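PDB 4GL3: putative glucoamylase from Bacteroides uniformis, which probably acts as a six-hairpin glycoside hydrolase that cleaves sugars from glycan chains, although its natural substrate is not established. Local coordinates for residues Thr20-Gln25 with Gly382-Met387; Ala63-Ile68 with Leu134-Gln139; Ala41-Asn46 with Trp101-Asn106; Glu126-Phe131 with Cys196-Ile201. All blocks are in the same frame, centred on the assembly; numbering follows the deposited sequence.

Interaction 1 of 4, residues Thr20-Gln25 with Gly382-Met387; sequences TLVQKQ and GPIIVM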
loop_
_atom_site.group_PDB
_atom_site.type_symbol
_atom_site.label_atom_id
_atom_site.label_comp_id
_atom_site.label_asym_id
_atom_site.label_seq_id
_atom_site.Cartn_x
_atom_site.Cartn_y
_atom_site.Cartn_z
ATOM N N THR A 20 -2.032 -19.156 4.596
ATOM C CA THR A 20 -1.157 -19.598 3.543
ATOM C C THR A 20 -1.921 -19.727 2.229
ATOM O O THR A 20 -1.434 -19.269 1.206
ATOM C CB THR A 20 -0.489 -20.933 3.884
ATOM O OG1 THR A 20 0.330 -20.740 5.042
ATOM C CG2 THR A 20 0.360 -21.469 2.683
ATOM N N LEU A 21 -3.122 -20.293 2.264
ATOM C CA LEU A 21 -3.938 -20.364 1.038
ATOM C C LEU A 21 -4.267 -18.956 0.514
ATOM O O LEU A 21 -4.156 -18.695 -0.691
ATOM C CB LEU A 21 -5.214 -21.185 1.245
ATOM C CG LEU A 21 -6.146 -21.309 0.025
ATOM C CD1 LEU A 21 -5.433 -22.059 -1.086
ATOM C CD2 LEU A 21 -7.451 -22.038 0.391
ATOM N N VAL A 22 -4.635 -18.033 1.399
ATOM C CA VAL A 22 -4.981 -16.679 0.962
ATOM C C VAL A 22 -3.755 -16.009 0.296
ATOM O O VAL A 22 -3.844 -15.422 -0.795
ATOM C CB VAL A 22 -5.569 -15.853 2.127
ATOM C CG1 VAL A 22 -5.675 -14.353 1.782
ATOM C CG2 VAL A 22 -6.918 -16.450 2.512
ATOM N N GLN A 23 -2.591 -16.160 0.916
ATOM C CA GLN A 23 -1.371 -15.595 0.356
ATOM C C GLN A 23 -1.011 -16.230 -0.990
ATOM O O GLN A 23 -0.636 -15.539 -1.938
ATOM C CB GLN A 23 -0.216 -15.792 1.343
ATOM C CG GLN A 23 -0.305 -14.970 2.611
ATOM C CD GLN A 23 0.952 -15.156 3.453
ATOM O OE1 GLN A 23 1.149 -16.240 4.016
ATOM N NE2 GLN A 23 1.829 -14.120 3.508
ATOM N N LYS A 24 -1.109 -17.549 -1.069
ATOM C CA LYS A 24 -0.746 -18.279 -2.280
ATOM C C LYS A 24 -1.680 -17.970 -3.449
ATOM O O LYS A 24 -1.220 -17.795 -4.558
ATOM C CB LYS A 24 -0.781 -19.770 -2.007
ATOM C CG LYS A 24 -0.231 -20.708 -3.110
ATOM C CD LYS A 24 -0.348 -22.156 -2.569
ATOM C CE LYS A 24 0.147 -23.227 -3.517
ATOM N NZ LYS A 24 1.590 -23.059 -3.788
ATOM N N GLN A 25 -2.986 -17.951 -3.206
ATOM C CA GLN A 25 -3.942 -17.683 -4.271
ATOM C C GLN A 25 -3.813 -16.231 -4.760
ATOM O O GLN A 25 -3.842 -15.978 -5.970
ATOM C CB GLN A 25 -5.384 -17.962 -3.824
ATOM C CG GLN A 25 -6.373 -18.110 -4.992
ATOM C CD GLN A 25 -6.546 -19.548 -5.420
ATOM O OE1 GLN A 25 -5.669 -20.388 -5.189
ATOM N NE2 GLN A 25 -7.675 -19.847 -6.019
ATOM N N GLY A 382 -2.380 -6.550 -3.042
ATOM C CA GLY A 382 -1.040 -6.491 -2.533
ATOM C C GLY A 382 -0.957 -6.512 -1.018
ATOM O O GLY A 382 -0.179 -7.301 -0.445
ATOM N N PRO A 383 -1.726 -5.627 -0.362
ATOM C CA PRO A 383 -1.646 -5.555 1.111
ATOM C C PRO A 383 -2.126 -6.821 1.815
ATOM O O PRO A 383 -1.669 -7.101 2.926
ATOM C CB PRO A 383 -2.526 -4.324 1.471
ATOM C CG PRO A 383 -2.516 -3.466 0.211
ATOM C CD PRO A 383 -2.481 -4.476 -0.932
ATOM N N ILE A 384 -3.013 -7.576 1.189
ATOM C CA ILE A 384 -3.472 -8.820 1.782
ATOM C C ILE A 384 -2.288 -9.760 1.923
ATOM O O ILE A 384 -2.085 -10.305 3.011
ATOM C CB ILE A 384 -4.606 -9.479 0.978
ATOM C CG1 ILE A 384 -5.861 -8.601 1.011
ATOM C CG2 ILE A 384 -4.898 -10.888 1.508
ATOM C CD1 ILE A 384 -6.940 -9.047 0.000
ATOM N N ILE A 385 -1.485 -9.912 0.867
ATOM C CA ILE A 385 -0.343 -10.845 0.902
ATOM C C ILE A 385 0.665 -10.343 1.924
ATOM O O ILE A 385 1.141 -11.085 2.785
ATOM C CB ILE A 385 0.405 -10.975 -0.458
ATOM C CG1 ILE A 385 -0.492 -11.475 -1.561
ATOM C CG2 ILE A 385 1.594 -11.956 -0.337
ATOM C CD1 ILE A 385 0.067 -11.245 -2.960
ATOM N N VAL A 386 1.022 -9.065 1.810
ATOM C CA VAL A 386 2.152 -8.524 2.548
ATOM C C VAL A 386 1.866 -8.307 4.021
ATOM O O VAL A 386 2.724 -8.544 4.849
ATOM C CB VAL A 386 2.681 -7.201 1.879
ATOM C CG1 VAL A 386 3.739 -6.544 2.763
ATOM C CG2 VAL A 386 3.252 -7.508 0.505
HETATM N N MSE A 387 0.668 -7.847 4.373
HETATM C CA MSE A 387 0.358 -7.569 5.786
HETATM C C MSE A 387 0.111 -8.865 6.529
HETATM O O MSE A 387 0.462 -8.968 7.694
HETATM C CB MSE A 387 -0.830 -6.590 5.940
HETATM C CG MSE A 387 -0.554 -5.192 5.356
HETATM SE SE MSE A 387 0.916 -4.243 6.209
HETATM C CE MSE A 387 0.050 -3.389 7.712
#

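Interaction 2 of 4, residues Ala63-Ile68 with Leu134-Gln139; sequences AIIVGI and LLAAHQ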
loop_
_atom_site.group_PDB
_atom_site.type_symbol
_atom_site.label_atom_id
_atom_site.label_comp_id
_atom_site.label_asym_id
_atom_site.label_seq_id
_atom_site.Cartn_x
_atom_site.Cartn_y
_atom_site.Cartn_z
ATOM N N ALA A 63 5.336 -8.595 -2.612
ATOM C CA ALA A 63 4.704 -9.903 -2.770
ATOM C C ALA A 63 5.685 -10.947 -3.300
ATOM O O ALA A 63 5.665 -12.112 -2.868
ATOM C CB ALA A 63 3.468 -9.813 -3.668
ATOM N N ILE A 64 6.573 -10.556 -4.209
ATOM C CA ILE A 64 7.575 -11.492 -4.694
ATOM C C ILE A 64 8.493 -11.986 -3.538
ATOM O O ILE A 64 8.777 -13.193 -3.425
ATOM C CB ILE A 64 8.402 -10.926 -5.843
ATOM C CG1 ILE A 64 7.509 -10.825 -7.084
ATOM C CG2 ILE A 64 9.626 -11.800 -6.135
ATOM C CD1 ILE A 64 8.029 -9.852 -8.118
ATOM N N ILE A 65 8.936 -11.073 -2.685
ATOM C CA ILE A 65 9.784 -11.439 -1.544
ATOM C C ILE A 65 9.036 -12.406 -0.599
ATOM O O ILE A 65 9.603 -13.439 -0.190
ATOM C CB ILE A 65 10.286 -10.207 -0.760
ATOM C CG1 ILE A 65 11.064 -9.243 -1.704
ATOM C CG2 ILE A 65 11.171 -10.656 0.415
ATOM C CD1 ILE A 65 11.195 -7.823 -1.132
ATOM N N VAL A 66 7.759 -12.112 -0.321
ATOM C CA VAL A 66 6.897 -12.997 0.486
ATOM C C VAL A 66 6.823 -14.388 -0.153
ATOM O O VAL A 66 7.030 -15.416 0.494
ATOM C CB VAL A 66 5.484 -12.393 0.681
ATOM C CG1 VAL A 66 4.521 -13.372 1.375
ATOM C CG2 VAL A 66 5.557 -11.075 1.476
ATOM N N GLY A 67 6.603 -14.402 -1.458
ATOM C CA GLY A 67 6.500 -15.661 -2.223
ATOM C C GLY A 67 7.747 -16.530 -2.213
ATOM O O GLY A 67 7.640 -17.762 -2.160
ATOM N N ILE A 68 8.924 -15.904 -2.252
ATOM C CA ILE A 68 10.166 -16.657 -2.136
ATOM C C ILE A 68 10.245 -17.311 -0.754
ATOM O O ILE A 68 10.511 -18.500 -0.645
ATOM C CB ILE A 68 11.435 -15.797 -2.324
ATOM C CG1 ILE A 68 11.528 -15.244 -3.755
ATOM C CG2 ILE A 68 12.664 -16.635 -2.007
ATOM C CD1 ILE A 68 12.526 -14.100 -3.920
ATOM N N LEU A 134 11.064 -1.352 -3.406
ATOM C CA LEU A 134 12.420 -1.516 -3.935
ATOM C C LEU A 134 13.444 -1.436 -2.811
ATOM O O LEU A 134 14.452 -2.157 -2.846
ATOM C CB LEU A 134 12.752 -0.543 -5.072
ATOM C CG LEU A 134 11.961 -0.647 -6.408
ATOM C CD1 LEU A 134 12.443 0.473 -7.374
ATOM C CD2 LEU A 134 12.084 -2.032 -7.055
ATOM N N LEU A 135 13.200 -0.621 -1.780
ATOM C CA LEU A 135 14.220 -0.553 -0.718
ATOM C C LEU A 135 14.231 -1.855 0.134
ATOM O O LEU A 135 15.299 -2.307 0.533
ATOM C CB LEU A 135 14.109 0.722 0.123
ATOM C CG LEU A 135 14.420 2.045 -0.585
ATOM C CD1 LEU A 135 14.386 3.160 0.457
ATOM C CD2 LEU A 135 15.769 2.043 -1.283
ATOM N N ALA A 136 13.054 -2.447 0.365
ATOM C CA ALA A 136 12.935 -3.781 0.950
ATOM C C ALA A 136 13.680 -4.786 0.080
ATOM O O ALA A 136 14.484 -5.569 0.586
ATOM C CB ALA A 136 11.463 -4.193 1.133
ATOM N N ALA A 137 13.460 -4.758 -1.230
ATOM C CA ALA A 137 14.155 -5.710 -2.132
ATOM C C ALA A 137 15.674 -5.529 -2.095
ATOM O O ALA A 137 16.415 -6.503 -2.061
ATOM C CB ALA A 137 13.613 -5.599 -3.562
ATOM N N HIS A 138 16.145 -4.279 -2.067
ATOM C CA HIS A 138 17.581 -3.986 -1.896
ATOM C C HIS A 138 18.180 -4.676 -0.652
ATOM O O HIS A 138 19.280 -5.164 -0.682
ATOM C CB HIS A 138 17.831 -2.451 -1.817
ATOM C CG HIS A 138 19.277 -2.074 -1.795
ATOM N ND1 HIS A 138 20.016 -2.035 -0.628
ATOM C CD2 HIS A 138 20.127 -1.715 -2.792
ATOM C CE1 HIS A 138 21.270 -1.708 -0.912
ATOM N NE2 HIS A 138 21.369 -1.507 -2.217
ATOM N N GLN A 139 17.427 -4.709 0.426
ATOM C CA GLN A 139 17.875 -5.302 1.671
ATOM C C GLN A 139 17.684 -6.801 1.715
ATOM O O GLN A 139 18.250 -7.453 2.596
ATOM C CB GLN A 139 17.149 -4.646 2.865
ATOM C CG GLN A 139 17.428 -3.148 2.949
ATOM C CD GLN A 139 18.904 -2.829 3.149
ATOM O OE1 GLN A 139 19.610 -2.439 2.204
ATOM N NE2 GLN A 139 19.396 -3.049 4.370
#

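Interaction 3 of 4, residues Ala41-Asn46 with Trp101-Asn106; sequences AHERSN and WAHWMN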
loop_
_atom_site.group_PDB
_atom_site.type_symbol
_atom_site.label_atom_id
_atom_site.label_comp_id
_atom_site.label_asym_id
_atom_site.label_seq_id
_atom_site.Cartn_x
_atom_site.Cartn_y
_atom_site.Cartn_z
ATOM N N ALA A 41 2.517 -5.105 -12.393
ATOM C CA ALA A 41 1.155 -5.508 -12.068
ATOM C C ALA A 41 0.140 -4.705 -12.860
ATOM O O ALA A 41 0.293 -3.486 -13.072
ATOM C CB ALA A 41 0.911 -5.322 -10.561
ATOM N N HIS A 42 -0.882 -5.388 -13.350
ATOM C CA HIS A 42 -2.062 -4.731 -13.888
ATOM C C HIS A 42 -2.785 -3.955 -12.772
ATOM O O HIS A 42 -2.820 -4.382 -11.604
ATOM C CB HIS A 42 -3.062 -5.741 -14.452
ATOM C CG HIS A 42 -2.705 -6.298 -15.780
ATOM N ND1 HIS A 42 -1.936 -7.432 -15.935
ATOM C CD2 HIS A 42 -3.062 -5.911 -17.021
ATOM C CE1 HIS A 42 -1.803 -7.690 -17.222
ATOM N NE2 HIS A 42 -2.477 -6.781 -17.901
ATOM N N GLU A 43 -3.410 -2.838 -13.136
ATOM C CA GLU A 43 -4.205 -2.086 -12.187
ATOM C C GLU A 43 -5.384 -2.927 -11.716
ATOM O O GLU A 43 -5.781 -2.852 -10.549
ATOM C CB GLU A 43 -4.704 -0.754 -12.817
ATOM C CG GLU A 43 -5.904 -0.060 -12.126
ATOM C CD GLU A 43 -5.655 0.754 -10.801
ATOM O OE1 GLU A 43 -4.499 1.253 -10.439
ATOM O OE2 GLU A 43 -6.722 0.912 -10.094
ATOM N N ARG A 44 -5.968 -3.681 -12.641
ATOM C CA ARG A 44 -7.148 -4.525 -12.328
ATOM C C ARG A 44 -7.224 -5.706 -13.323
ATOM O O ARG A 44 -6.586 -5.670 -14.373
ATOM C CB ARG A 44 -8.456 -3.701 -12.372
ATOM C CG ARG A 44 -8.721 -3.056 -13.739
ATOM C CD ARG A 44 -10.054 -2.319 -13.848
ATOM N NE ARG A 44 -10.331 -1.421 -12.726
ATOM C CZ ARG A 44 -11.260 -1.608 -11.773
ATOM N NH1 ARG A 44 -12.035 -2.705 -11.729
ATOM N NH2 ARG A 44 -11.398 -0.680 -10.831
ATOM N N SER A 45 -8.001 -6.738 -12.980
ATOM C CA SER A 45 -8.171 -7.896 -13.800
ATOM C C SER A 45 -9.182 -7.655 -14.916
ATOM O O SER A 45 -9.276 -8.469 -15.809
ATOM C CB SER A 45 -8.664 -9.068 -12.928
ATOM O OG SER A 45 -9.895 -8.734 -12.265
ATOM N N ASN A 46 -9.980 -6.596 -14.867
ATOM C CA ASN A 46 -11.019 -6.404 -15.901
ATOM C C ASN A 46 -10.895 -5.004 -16.562
ATOM O O ASN A 46 -11.881 -4.321 -16.780
ATOM C CB ASN A 46 -12.422 -6.667 -15.316
ATOM C CG ASN A 46 -12.798 -5.691 -14.194
ATOM O OD1 ASN A 46 -11.928 -5.053 -13.575
ATOM N ND2 ASN A 46 -14.115 -5.602 -13.899
ATOM N N TRP A 101 8.083 8.018 -11.576
ATOM C CA TRP A 101 7.196 7.500 -12.622
ATOM C C TRP A 101 5.789 8.062 -12.495
ATOM O O TRP A 101 5.405 8.595 -11.434
ATOM C CB TRP A 101 7.167 5.949 -12.563
ATOM C CG TRP A 101 8.547 5.325 -12.584
ATOM C CD1 TRP A 101 9.311 5.092 -13.667
ATOM C CD2 TRP A 101 9.321 4.878 -11.442
ATOM N NE1 TRP A 101 10.509 4.471 -13.294
ATOM C CE2 TRP A 101 10.527 4.359 -11.928
ATOM C CE3 TRP A 101 9.093 4.853 -10.075
ATOM C CZ2 TRP A 101 11.493 3.865 -11.095
ATOM C CZ3 TRP A 101 10.067 4.366 -9.232
ATOM C CH2 TRP A 101 11.238 3.845 -9.747
ATOM N N ALA A 102 5.038 7.909 -13.587
ATOM C CA ALA A 102 3.599 8.110 -13.640
ATOM C C ALA A 102 2.818 7.056 -12.802
ATOM O O ALA A 102 3.381 6.037 -12.367
ATOM C CB ALA A 102 3.099 8.178 -15.095
ATOM N N HIS A 103 1.554 7.366 -12.493
ATOM C CA HIS A 103 0.647 6.439 -11.809
ATOM C C HIS A 103 0.497 5.184 -12.698
ATOM O O HIS A 103 0.657 4.066 -12.226
ATOM C CB HIS A 103 -0.653 7.170 -11.540
ATOM C CG HIS A 103 -1.688 6.407 -10.757
ATOM N ND1 HIS A 103 -2.763 7.052 -10.156
ATOM C CD2 HIS A 103 -1.856 5.083 -10.514
ATOM C CE1 HIS A 103 -3.527 6.144 -9.555
ATOM N NE2 HIS A 103 -3.004 4.942 -9.765
ATOM N N TRP A 104 0.163 5.389 -13.968
ATOM C CA TRP A 104 -0.015 4.299 -14.927
ATOM C C TRP A 104 1.008 4.396 -16.056
ATOM O O TRP A 104 1.324 5.488 -16.503
ATOM C CB TRP A 104 -1.402 4.374 -15.556
ATOM C CG TRP A 104 -2.541 3.929 -14.681
ATOM C CD1 TRP A 104 -2.465 3.327 -13.488
ATOM C CD2 TRP A 104 -3.928 4.037 -14.993
ATOM N NE1 TRP A 104 -3.724 3.039 -13.015
ATOM C CE2 TRP A 104 -4.641 3.472 -13.922
ATOM C CE3 TRP A 104 -4.636 4.560 -16.082
ATOM C CZ2 TRP A 104 -6.039 3.404 -13.887
ATOM C CZ3 TRP A 104 -6.038 4.475 -16.067
ATOM C CH2 TRP A 104 -6.718 3.907 -14.965
HETATM N N MSE A 105 1.504 3.251 -16.498
HETATM C CA MSE A 105 2.292 3.130 -17.722
HETATM C C MSE A 105 1.930 1.867 -18.488
HETATM O O MSE A 105 1.287 0.921 -17.944
HETATM C CB MSE A 105 3.816 3.106 -17.430
HETATM C CG MSE A 105 4.285 2.002 -16.573
HETATM SE SE MSE A 105 6.242 1.830 -16.477
HETATM C CE MSE A 105 6.631 3.595 -15.817
ATOM N N ASN A 106 2.301 1.864 -19.760
ATOM C CA ASN A 106 2.071 0.710 -20.583
ATOM C C ASN A 106 3.035 -0.381 -20.111
ATOM O O ASN A 106 4.240 -0.158 -20.087
ATOM C CB ASN A 106 2.259 1.083 -22.033
ATOM C CG ASN A 106 1.993 -0.048 -22.977
ATOM O OD1 ASN A 106 2.621 -1.114 -22.894
ATOM N ND2 ASN A 106 1.115 0.187 -23.935
#

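Interaction 4 of 4, residues Glu126-Phe131 with Cys196-Ile201; sequences ESAFMF and CHIVYI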
loop_
_atom_site.group_PDB
_atom_site.type_symbol
_atom_site.label_atom_id
_atom_site.label_comp_id
_atom_site.label_asym_id
_atom_site.label_seq_id
_atom_site.Cartn_x
_atom_site.Cartn_y
_atom_site.Cartn_z
ATOM N N GLU A 126 2.538 7.274 -5.842
ATOM C CA GLU A 126 2.694 5.957 -6.476
ATOM C C GLU A 126 4.186 5.600 -6.527
ATOM O O GLU A 126 4.608 4.459 -6.265
ATOM C CB GLU A 126 2.104 5.964 -7.881
ATOM C CG GLU A 126 0.622 6.284 -7.909
ATOM C CD GLU A 126 -0.250 5.142 -7.434
ATOM O OE1 GLU A 126 0.125 3.974 -7.733
ATOM O OE2 GLU A 126 -1.298 5.428 -6.809
ATOM N N SER A 127 5.017 6.583 -6.815
ATOM C CA SER A 127 6.457 6.268 -6.928
ATOM C C SER A 127 7.041 5.913 -5.558
ATOM O O SER A 127 7.926 5.073 -5.460
ATOM C CB SER A 127 7.234 7.458 -7.520
ATOM O OG SER A 127 6.927 7.622 -8.891
ATOM N N ALA A 128 6.538 6.571 -4.496
ATOM C CA ALA A 128 6.970 6.301 -3.116
ATOM C C ALA A 128 6.606 4.849 -2.721
ATOM O O ALA A 128 7.388 4.183 -2.062
ATOM C CB ALA A 128 6.356 7.306 -2.129
ATOM N N PHE A 129 5.434 4.372 -3.127
ATOM C CA PHE A 129 5.045 3.006 -2.839
ATOM C C PHE A 129 5.939 2.023 -3.601
ATOM O O PHE A 129 6.347 0.954 -3.060
ATOM C CB PHE A 129 3.574 2.775 -3.143
ATOM C CG PHE A 129 2.632 3.620 -2.327
ATOM C CD1 PHE A 129 2.917 3.973 -0.993
ATOM C CD2 PHE A 129 1.432 4.018 -2.876
ATOM C CE1 PHE A 129 1.998 4.733 -0.235
ATOM C CE2 PHE A 129 0.528 4.797 -2.142
ATOM C CZ PHE A 129 0.831 5.170 -0.844
HETATM N N MSE A 130 6.341 2.404 -4.815
HETATM C CA MSE A 130 7.332 1.590 -5.551
HETATM C C MSE A 130 8.665 1.562 -4.775
HETATM O O MSE A 130 9.253 0.491 -4.610
HETATM C CB MSE A 130 7.514 2.035 -7.017
HETATM C CG MSE A 130 8.699 1.337 -7.701
HETATM SE SE MSE A 130 8.410 -0.561 -7.898
HETATM C CE MSE A 130 7.066 -0.476 -9.230
ATOM N N PHE A 131 9.155 2.718 -4.309
ATOM C CA PHE A 131 10.429 2.759 -3.565
ATOM C C PHE A 131 10.324 2.028 -2.227
ATOM O O PHE A 131 11.277 1.455 -1.758
ATOM C CB PHE A 131 10.948 4.198 -3.407
ATOM C CG PHE A 131 11.661 4.711 -4.649
ATOM C CD1 PHE A 131 12.812 4.128 -5.066
ATOM C CD2 PHE A 131 11.100 5.691 -5.440
ATOM C CE1 PHE A 131 13.455 4.505 -6.240
ATOM C CE2 PHE A 131 11.738 6.121 -6.594
ATOM C CZ PHE A 131 12.917 5.511 -6.998
ATOM N N CYS A 196 -0.383 8.745 2.592
ATOM C CA CYS A 196 0.881 9.175 1.972
ATOM C C CYS A 196 2.058 9.445 2.916
ATOM O O CYS A 196 2.994 10.115 2.530
ATOM C CB CYS A 196 0.588 10.469 1.224
ATOM S SG CYS A 196 -0.732 10.357 0.026
ATOM N N HIS A 197 1.997 8.992 4.163
ATOM C CA HIS A 197 3.048 9.285 5.154
ATOM C C HIS A 197 4.473 8.995 4.625
ATOM O O HIS A 197 5.453 9.775 4.848
ATOM C CB HIS A 197 2.760 8.466 6.429
ATOM C CG HIS A 197 3.445 8.958 7.662
ATOM N ND1 HIS A 197 3.426 8.239 8.838
ATOM C CD2 HIS A 197 4.145 10.092 7.919
ATOM C CE1 HIS A 197 4.082 8.916 9.770
ATOM N NE2 HIS A 197 4.509 10.052 9.245
ATOM N N ILE A 198 4.570 7.884 3.903
ATOM C CA ILE A 198 5.843 7.353 3.430
ATOM C C ILE A 198 6.536 8.293 2.445
ATOM O O ILE A 198 7.779 8.251 2.297
ATOM C CB ILE A 198 5.666 5.930 2.787
ATOM C CG1 ILE A 198 6.992 5.206 2.642
ATOM C CG2 ILE A 198 5.029 5.996 1.406
ATOM C CD1 ILE A 198 7.489 4.607 3.902
ATOM N N VAL A 199 5.757 9.124 1.756
ATOM C CA VAL A 199 6.348 10.098 0.878
ATOM C C VAL A 199 7.280 11.058 1.631
ATOM O O VAL A 199 8.370 11.381 1.145
ATOM C CB VAL A 199 5.261 10.909 0.096
ATOM C CG1 VAL A 199 5.939 11.864 -0.897
ATOM C CG2 VAL A 199 4.304 9.943 -0.612
ATOM N N TYR A 200 6.849 11.518 2.807
ATOM C CA TYR A 200 7.666 12.423 3.623
ATOM C C TYR A 200 8.841 11.705 4.257
ATOM O O TYR A 200 9.938 12.272 4.316
ATOM C CB TYR A 200 6.835 13.112 4.705
ATOM C CG TYR A 200 5.971 14.218 4.136
ATOM C CD1 TYR A 200 4.714 13.942 3.557
ATOM C CD2 TYR A 200 6.422 15.538 4.107
ATOM C CE1 TYR A 200 3.942 14.959 2.982
ATOM C CE2 TYR A 200 5.649 16.553 3.533
ATOM C CZ TYR A 200 4.422 16.274 2.970
ATOM O OH TYR A 200 3.657 17.320 2.417
ATOM N N ILE A 201 8.630 10.459 4.706
ATOM C CA ILE A 201 9.732 9.668 5.279
ATOM C C ILE A 201 10.827 9.418 4.225
ATOM O O ILE A 201 11.987 9.618 4.513
ATOM C CB ILE A 201 9.266 8.290 5.845
ATOM C CG1 ILE A 201 8.130 8.400 6.875
ATOM C CG2 ILE A 201 10.434 7.474 6.379
ATOM C CD1 ILE A 201 8.296 9.454 7.869
#

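Interaction 1 of 4, residues Thr20-Gln25 with Gly382-Met387
Gln23 and Val22 meet Ile385 and Ile384 where helix 15-27 packs on helix 378-393. Both helices belong to a largely helical body, consistent with the (alpha/alpha)6 barrel of six-hairpin glycosidases. The polar part is a side-chain amide on a backbone carbonyl. Gln23 NE2 donates a hydrogen bond to Ile385 O, 3.2 Å long and fairly straight (158° at the hydrogen). The donor lies in the carbonyl plane, on a lone pair, and the oxygen lies close to the plane of the Gln23 amide. CG of Gln23 is anti to its carbonyl carbon (chi1 -69°), and the extended chain carries the amide across to the other helix. Both ends of this buried amide have further partners on helix 378-393: NE2 also bonds Glu389, and OE1 bonds Arg392. These bonds fix its rotation. The backbones come close here, with the CA atoms of Gln23 and Ile385 4.9 Å apart.

The CG1 methylene of Ile385 lies 4.1 Å from the backbone Gln23 O, and the rest of its side chain packs on Ala63 and Val66 of helix 54-69. The apolar pair, Val22 and Ile384, crosses at about a right angle, with Val22 CG1 3.6 Å from Ile384 CG2.

Interaction 2 of 4, residues Ala63-Ile68 with Leu134-Gln139
Ile65 lays its terminal CD1 methyl on the backbone of Ala137. CD1 is 3.8 Å from both the N and the CA of Ala137, so the methyl meets the wall of helix 124-140 more than the alanine CB atoms. The CB of Ala137 is a little farther from Ile65 CD1, at 4.1 Å. On the Ala136 side, Ile65 CD1 comes within 4.1 Å of the carbonyl carbon and 4.3 Å of CB. One methyl therefore bridges two successive alanines.

The torsions explain this reach. CG1 of Ile65 is anti to the carbonyl carbon (chi1 -57°), and chi2 of 161° extends the chain, so that CD1 is the leading atom. The two alanines present little bulk. Even so, the backbones stay apart, with the CA atoms of Ile65 and Ala137 7.2 Å from each other. No hydrogen bond spans the contact, and all three touching residues are buried. It is a narrow apolar bridge between two helices of what is probably an (alpha/alpha)6 barrel. His138 and Gln139 pair with each other, away from Ile65.

Ile65 also packs on Leu395, Ile396 and Leu399, so helix 395-401 shares the seam between helices 54-69 and 124-140. Ile64 and Leu134 both reach helix 75-90, through Met82 and Val86 among others. Beyond helix 124-140, Leu134, Leu135 and His138 rest on helix 146-161.

Interaction 3 of 4, residues Ala41-Asn46 with Trp101-Asn106
Glu43 takes a hydrogen bond from the indole of Trp104. Trp104 NE1 is 3.2 Å from Glu43 OE1, and the bond is nearly straight (169° at the hydrogen). The oxygen lies at the edge of the indole, in its plane. It is met from above the carboxylate plane, and the two planes are 57° apart. The carbon chain of Glu43 comes up from off one side of the ring plane, with CG 3.9 Å from Trp104 CZ2, and of this side chain only OE1 reaches the plane. CG is anti to the backbone N (chi1 161°) and the chain bends at chi2, which turns the carboxylate toward NE1. His103 NE2 stands 4.0 Å from Glu43 OE1, near but not bonded.

The next shell sets these groups in place. The backbone of Glu43 is tied to Ala378, and that of His103 to Ile54. Trp104 lies on the middle strand of a three-stranded antiparallel sheet and packs on Thr51 and Thr53 of one neighbour and Ile113 of the other. Beside Glu43, Arg44 bonds Asn46 and forms a salt bridge with Asp307.

A diethylene glycol molecule lies beside Glu43 and a glycerol beside His103, both probably from the crystallisation liquor. The contact thus joins a loop to the sheet through one polar bond. The straight indole N-H bond fixes OE1 at a partly exposed site where small molecules bind, which may mark a pocket.

Interaction 4 of 4, residues Glu126-Phe131 with Cys196-Ile201
Ile198 and Phe129 are brought together by their first torsions. Ile198 CG1 is anti to the backbone N (chi1 -164°), which puts CG2 between the backbone N and the carbonyl carbon and turns it toward helix 124-140. Phe129 has CG anti to its carbonyl carbon (chi1 -62°), and this swings the ring toward Ile198. CG2 of Ile198 then lies 3.7 Å from Phe129 CE1 and 3.8 Å from Phe129 CD1, approaching the ring obliquely.

Ala128 fills the space beside them. Its CB points at helix 197-205 and meets Val199 CG2 at 3.7 Å and Ile198 CG2 at 4.0 Å. The small side chain allows a close backbone approach, with the CA atoms of Ala128 and Val199 5.5 Å apart. The short helix axes pass at 9.0 Å and cross at 70°. This buried, apolar helix-helix crossing is consistent with a six-hairpin (alpha/alpha)6 barrel.

A Tris molecule, probably from the crystallisation liquor, sits near Phe129 and is bonded by Glu126 one turn earlier, so this seam may back a pocket.

Val199 also packs on Ile124 and Val125, at the start of helix 124-140. Met130 reaches helix 54-69, while Cys196 and Tyr200 rest on helix 213-220.

How the interactions relate
Interactions 1, 2 and 4 are buried helix pairs, whereas interaction 3 is a surface contact between a loop and a strand region. Helix 124-140 serves both interaction 2 and interaction 4. Interactions 1 and 2 touch through helix 54-69, where Val66 meets Gln23 and Ile385. Interaction 3 reaches interaction 4 through Trp101, whose N probably bonds Ser127 OG and whose ring packs on Phe131 and Met130. Chemistry follows place. Interactions 2 and 4 are wholly apolar. Interaction 1 adds to its methyl packing a buried hydrogen bond from a side-chain amide to a backbone carbonyl. Interaction 3 rests on a carboxylate-indole bond near bound small molecules.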